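Local coordinates for spot 14 protein (Mus musculus, PDB 3ONT) that helps regulate lipogenesis, especially in the lactating mammary gland, and supports synthesis of triglycerides with medium-length fatty acid chains, at residues Leu130-Leu133 / Thr134-Gln138. Residues are numbered along the deposited sequence; the frame is centred on the assembly and turned at random.
Sequences LTHL and TRKAQ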
ATOM      1  N   LEU A 130       7.589   4.394  -3.945  1.00 57.67           N
ATOM      2  CA  LEU A 130       7.078   5.584  -4.634  1.00 57.64           C
ATOM      3  C   LEU A 130       7.961   6.826  -4.398  1.00 60.10           C
ATOM      4  O   LEU A 130       8.134   7.648  -5.294  1.00 60.27           O
ATOM      5  CB  LEU A 130       5.630   5.870  -4.239  1.00 56.72           C
ATOM      6  CG  LEU A 130       4.590   4.795  -4.563  1.00 55.41           C
ATOM      7  CD1 LEU A 130       3.228   5.235  -4.162  1.00 54.87           C
ATOM      8  CD2 LEU A 130       4.590   4.476  -6.036  1.00 54.75           C
ATOM      9  N   THR A 131       8.515   6.953  -3.193  1.00 61.93           N
ATOM     10  CA  THR A 131       9.386   8.083  -2.862  1.00 63.93           C
ATOM     11  C   THR A 131      10.668   8.017  -3.685  1.00 63.29           C
ATOM     12  O   THR A 131      11.115   9.017  -4.254  1.00 64.58           O
ATOM     13  CB  THR A 131       9.716   8.092  -1.357  1.00 66.24           C
ATOM     14  OG1 THR A 131       8.641   8.723  -0.659  1.00 68.56           O
ATOM     15  CG2 THR A 131      11.017   8.850  -1.067  1.00 69.12           C
ATOM     16  N   HIS A 132      11.258   6.828  -3.730  1.00 61.57           N
ATOM     17  CA  HIS A 132      12.439   6.584  -4.535  1.00 61.06           C
ATOM     18  C   HIS A 132      12.129   6.895  -6.019  1.00 58.76           C
ATOM     19  O   HIS A 132      12.818   7.707  -6.636  1.00 59.22           O
ATOM     20  CB  HIS A 132      12.888   5.132  -4.338  1.00 61.18           C
ATOM     21  CG  HIS A 132      14.061   4.743  -5.172  1.00 62.30           C
ATOM     22  ND1 HIS A 132      15.317   5.283  -4.990  1.00 66.00           N
ATOM     23  CD2 HIS A 132      14.172   3.862  -6.193  1.00 61.19           C
ATOM     24  CE1 HIS A 132      16.153   4.756  -5.867  1.00 65.76           C
ATOM     25  NE2 HIS A 132      15.484   3.890  -6.609  1.00 63.99           N
ATOM     26  N   LEU A 133      11.062   6.291  -6.551  1.00 55.01           N
ATOM     27  CA  LEU A 133      10.717   6.427  -7.950  1.00 53.90           C
ATOM     28  C   LEU A 133      10.309   7.854  -8.362  1.00 56.36           C
ATOM     29  O   LEU A 133      10.571   8.273  -9.502  1.00 57.39           O
ATOM     30  CB  LEU A 133       9.637   5.425  -8.331  1.00 50.73           C
ATOM     31  CG  LEU A 133      10.045   3.949  -8.300  1.00 49.64           C
ATOM     32  CD1 LEU A 133       8.887   3.094  -8.772  1.00 48.42           C
ATOM     33  CD2 LEU A 133      11.300   3.651  -9.116  1.00 48.93           C
ATOM     34  N   THR A 134       9.679   8.584  -7.443  1.00 57.29           N
ATOM     35  CA  THR A 134       9.372   9.990  -7.628  1.00 58.79           C
ATOM     36  C   THR A 134      10.654  10.767  -7.908  1.00 61.18           C
ATOM     37  O   THR A 134      10.693  11.592  -8.822  1.00 62.66           O
ATOM     38  CB  THR A 134       8.625  10.589  -6.395  1.00 60.46           C
ATOM     39  OG1 THR A 134       7.350   9.949  -6.254  1.00 57.98           O
ATOM     40  CG2 THR A 134       8.412  12.091  -6.543  1.00 61.21           C
ATOM     41  N   ARG A 135      11.703  10.501  -7.133  1.00 63.18           N
ATOM     42  CA  ARG A 135      13.007  11.129  -7.373  1.00 65.23           C
ATOM     43  C   ARG A 135      13.584  10.698  -8.729  1.00 62.51           C
ATOM     44  O   ARG A 135      14.138  11.520  -9.455  1.00 62.63           O
ATOM     45  CB  ARG A 135      13.996  10.793  -6.255  1.00 68.42           C
ATOM     46  CG  ARG A 135      15.108  11.822  -6.088  1.00 75.55           C
ATOM     47  CD  ARG A 135      16.511  11.188  -6.037  1.00 80.02           C
ATOM     48  NE  ARG A 135      16.577   9.959  -5.230  1.00 82.22           N
ATOM     49  CZ  ARG A 135      17.437   8.957  -5.443  1.00 83.52           C
ATOM     50  NH1 ARG A 135      18.312   9.013  -6.448  1.00 84.06           N
ATOM     51  NH2 ARG A 135      17.412   7.883  -4.655  1.00 84.80           N
ATOM     52  N   LYS A 136      13.444   9.419  -9.071  1.00 59.86           N
ATOM     53  CA  LYS A 136      14.048   8.895 -10.299  1.00 59.44           C
ATOM     54  C   LYS A 136      13.339   9.437 -11.550  1.00 57.79           C
ATOM     55  O   LYS A 136      14.000   9.888 -12.481  1.00 57.70           O
ATOM     56  CB  LYS A 136      14.071   7.372 -10.292  1.00 59.03           C
ATOM     57  CG  LYS A 136      14.606   6.778  -8.996  1.00 61.71           C
ATOM     58  CD  LYS A 136      15.966   6.141  -9.164  1.00 65.11           C
ATOM     59  CE  LYS A 136      17.054   7.165  -9.318  1.00 68.39           C
ATOM     60  NZ  LYS A 136      18.180   6.603 -10.117  1.00 71.71           N
ATOM     61  N   ALA A 137      12.003   9.426 -11.544  1.00 56.15           N
ATOM     62  CA  ALA A 137      11.212  10.121 -12.557  1.00 55.26           C
ATOM     63  C   ALA A 137      11.652  11.582 -12.741  1.00 57.53           C
ATOM     64  O   ALA A 137      11.752  12.064 -13.878  1.00 58.58           O
ATOM     65  CB  ALA A 137       9.728  10.029 -12.240  1.00 54.52           C
ATOM     66  N   GLN A 138      11.945  12.296 -11.657  1.00 59.37           N
ATOM     67  CA  GLN A 138      12.460  13.660 -11.836  1.00 62.14           C
ATOM     68  C   GLN A 138      13.785  13.663 -12.592  1.00 61.43           C
ATOM     69  O   GLN A 138      14.027  14.547 -13.414  1.00 62.11           O
ATOM     70  CB  GLN A 138      12.618  14.409 -10.524  1.00 64.84           C
ATOM     71  CG  GLN A 138      11.329  14.722  -9.828  1.00 68.65           C
ATOM     72  CD  GLN A 138      11.565  15.303  -8.422  1.00 73.91           C
ATOM     73  OE1 GLN A 138      11.165  16.437  -8.132  1.00 78.18           O
ATOM     74  NE2 GLN A 138      12.236  14.537  -7.560  1.00 72.96           N
TER
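Two successive turns of the long helix 115-147 meet here, and His132 and Lys136, one turn apart, carry the side-chain contact. Lys136 lays CG over one face of the His132 imidazole, a CH-pi contact with CG 4.0 Å from the ring centroid and toward the rim, and its CD comes 3.4 Å from His132 NE2. With CG of His132 anti to the backbone N (chi1 177°), the ring swings along the helix toward these methylenes. Arg135 brings NH2 to the ring edge, 3.4 Å from His132 ND1, but the guanidinium stands steeply to the ring and the angle is too poor for a hydrogen bond. His132 NE2 is hydrogen-bonded to Glu112 of the second subunit; an alanine here would probably cost Glu112 this bond and take away the ring face that the Lys136 methylenes cover. Thr134 grips the Leu130 carbonyl twice: Thr134 N reaches Leu130 O at 2.8 Å, and Thr134 OG1 donates to the same Leu130 O at 2.6 Å, from opposite faces of the carbonyl plane. The second subunit of the homodimer packs against this stretch: Met19 and Tyr22 of its helix 15-32 lie against Leu130 and Thr134, and Tyr61 of its helix 58-73 against Leu133 and Lys136.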